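Local coordinates for Methylcobalamin\: coenzyme M methyltransferase (Methanosarcina mazei, PDB 4AY8), which transfers the methyl group of a methylated corrinoid to coenzyme M, with a zinc ion that probably activates the thiol, in methanogenesis, at residues V244-G249 with G265-E270. Residues are numbered along the deposited sequence; the frame is centred on the assembly and turned at random.
Sequences VLHICG and GLSVEE. With ZN (zinc ion), chain D; COM (1-thioethanesulfonic acid), chain C.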
loop_
_atom_site.group_PDB
_atom_site.type_symbol
_atom_site.label_atom_id
_atom_site.label_comp_id
_atom_site.label_asym_id
_atom_site.label_seq_id
_atom_site.Cartn_x
_atom_site.Cartn_y
_atom_site.Cartn_z
ATOM N N VAL A 244 1.329 1.563 7.386
ATOM C CA VAL A 244 2.231 0.612 6.753
ATOM C C VAL A 244 2.966 1.277 5.583
ATOM O O VAL A 244 2.377 2.038 4.805
ATOM C CB VAL A 244 1.476 -0.628 6.232
ATOM C CG1 VAL A 244 2.389 -1.475 5.340
ATOM C CG2 VAL A 244 0.902 -1.466 7.403
ATOM N N LEU A 245 4.257 0.975 5.478
ATOM C CA LEU A 245 5.114 1.466 4.404
ATOM C C LEU A 245 5.491 0.328 3.478
ATOM O O LEU A 245 6.225 -0.585 3.870
ATOM C CB LEU A 245 6.380 2.090 4.978
ATOM C CG LEU A 245 7.450 2.460 3.961
ATOM C CD1 LEU A 245 6.914 3.496 2.954
ATOM C CD2 LEU A 245 8.726 2.935 4.669
ATOM N N HIS A 246 4.978 0.389 2.249
ATOM C CA HIS A 246 5.294 -0.577 1.209
ATOM C C HIS A 246 6.319 -0.012 0.242
ATOM O O HIS A 246 6.099 1.034 -0.355
ATOM C CB HIS A 246 4.032 -0.937 0.411
ATOM C CG HIS A 246 4.312 -1.776 -0.789
ATOM N ND1 HIS A 246 4.590 -3.123 -0.706
ATOM C CD2 HIS A 246 4.413 -1.449 -2.100
ATOM C CE1 HIS A 246 4.836 -3.590 -1.918
ATOM N NE2 HIS A 246 4.736 -2.595 -2.778
ATOM N N ILE A 247 7.432 -0.715 0.052
ATOM C CA ILE A 247 8.396 -0.339 -0.979
ATOM C C ILE A 247 8.855 -1.612 -1.653
ATOM O O ILE A 247 9.397 -2.514 -1.005
ATOM C CB ILE A 247 9.624 0.442 -0.410
ATOM C CG1 ILE A 247 9.194 1.760 0.270
ATOM C CG2 ILE A 247 10.647 0.736 -1.506
ATOM C CD1 ILE A 247 10.315 2.458 1.035
ATOM N N CYS A 248 8.628 -1.700 -2.958
ATOM C CA CYS A 248 8.949 -2.907 -3.683
ATOM C C CYS A 248 10.415 -2.926 -4.129
ATOM O O CYS A 248 11.172 -1.985 -3.873
ATOM C CB CYS A 248 7.950 -3.150 -4.850
ATOM S SG CYS A 248 7.096 -1.706 -5.538
ATOM N N GLY A 249 10.824 -4.022 -4.751
ATOM C CA GLY A 249 12.215 -4.213 -5.160
ATOM C C GLY A 249 13.077 -4.778 -4.046
ATOM O O GLY A 249 12.559 -5.156 -2.982
ATOM N N GLY A 265 4.191 -1.227 10.392
ATOM C CA GLY A 265 4.519 -2.341 9.499
ATOM C C GLY A 265 5.255 -1.932 8.231
ATOM O O GLY A 265 5.037 -0.838 7.697
ATOM N N LEU A 266 6.142 -2.813 7.778
ATOM C CA LEU A 266 6.858 -2.671 6.523
ATOM C C LEU A 266 6.380 -3.741 5.551
ATOM O O LEU A 266 6.487 -4.935 5.822
ATOM C CB LEU A 266 8.357 -2.819 6.737
ATOM C CG LEU A 266 9.004 -1.923 7.816
ATOM C CD1 LEU A 266 10.508 -2.121 7.804
ATOM C CD2 LEU A 266 8.643 -0.434 7.639
ATOM N N SER A 267 5.840 -3.320 4.414
ATOM C CA SER A 267 5.369 -4.267 3.408
ATOM C C SER A 267 6.445 -4.423 2.348
ATOM O O SER A 267 6.832 -3.454 1.712
ATOM C CB SER A 267 4.068 -3.795 2.774
ATOM O OG SER A 267 3.740 -4.546 1.609
ATOM N N VAL A 268 6.896 -5.656 2.142
ATOM C CA VAL A 268 7.999 -5.934 1.221
ATOM C C VAL A 268 7.678 -7.092 0.282
ATOM O O VAL A 268 6.769 -7.880 0.530
ATOM C CB VAL A 268 9.298 -6.250 1.985
ATOM C CG1 VAL A 268 9.687 -5.082 2.919
ATOM C CG2 VAL A 268 9.162 -7.542 2.764
ATOM N N GLU A 269 8.435 -7.176 -0.800
ATOM C CA GLU A 269 8.307 -8.255 -1.756
ATOM C C GLU A 269 9.215 -9.426 -1.393
ATOM O O GLU A 269 9.962 -9.382 -0.410
ATOM C CB GLU A 269 8.719 -7.776 -3.155
ATOM C CG GLU A 269 7.848 -6.733 -3.783
ATOM C CD GLU A 269 8.132 -6.591 -5.272
ATOM O OE1 GLU A 269 9.234 -6.100 -5.637
ATOM O OE2 GLU A 269 7.244 -6.994 -6.064
ATOM N N GLU A 270 9.180 -10.437 -2.255
ATOM C CA GLU A 270 9.998 -11.635 -2.129
ATOM C C GLU A 270 11.472 -11.341 -2.392
ATOM O O GLU A 270 12.338 -12.150 -2.083
ATOM C CB GLU A 270 9.515 -12.713 -3.108
ATOM C CG GLU A 270 9.863 -12.454 -4.580
ATOM C CD GLU A 270 8.872 -11.552 -5.313
ATOM O OE1 GLU A 270 8.115 -10.805 -4.664
ATOM O OE2 GLU A 270 8.872 -11.583 -6.566
HETATM ZN ZN ZN D . 4.869 -2.399 -4.942
HETATM C C1 COM C . 2.163 -1.235 -5.473
HETATM C C2 COM C . 1.026 -0.398 -6.040
HETATM S S1 COM C . 3.791 -0.405 -5.587
HETATM S S2 COM C . -0.466 -1.165 -6.025
HETATM O O1S COM C . -0.505 -2.219 -7.036
HETATM O O2S COM C . -1.458 -0.137 -6.417
HETATM O O3S COM C . -0.825 -1.727 -4.723
HETATM O O HOH W 1 10.255 -5.073 -1.264
#
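Val244 lies beside Gly265 where two neighbouring parallel strands of the TIM barrel begin their pairing, in a beta-alpha-beta unit whose helix is 252-259. Val244 CG1 rests 3.8 Å from Ser267 CB, and glycine suits position 265 because a CB there would press on Val244 CG2. Leu245 carries the backbone pairing, its N donating to Gly265 O and its O accepting from Ser267 N. Its apolar side chain suits the buried layer outside the barrel, Leu245 CB lying 4.3 Å from Leu266 CD2. His246 points into the barrel beside Ser267. With CG anti to the backbone N (chi1 172°), His246 ND1 donates a 2.8 Å hydrogen bond to Ser267 OG, which lies 17° out of the ring plane. That bond restrains the ring's rotation and leaves His246 NE2 to bind zinc at 2.2 Å. Ile247 N continues the pairing with a longer bond to Ser267 O, while its side chain, like that of Leu266, packs on Met258 of the helix; a water joins Ile247 O and Gly249 O to Glu269 N. Cys248 SG binds the metal at 2.4 Å, and Cys248 CB packs 3.3 Å from Glu269 OE1. At the backbone angles of Gly249 a CB would collide with the carbonyl O of Cys248, so glycine suits the turn. Gly249 N donates to Glu269 OE1 at 2.8 Å, on the anti side of the carboxylate, 27° out of its plane. Glutamate spans the widening gap, and an alanine here would probably leave Gly249 N without this acceptor. Cys325 and coenzyme M sulfur S1 complete the zinc site. Ser267 thus holds the His246 ring directly, Glu269 is likely to steady Cys248 only indirectly, through the Gly249 backbone, and zinc-sulfur bonding probably favours the substrate thiolate, the nucleophile for methyl transfer.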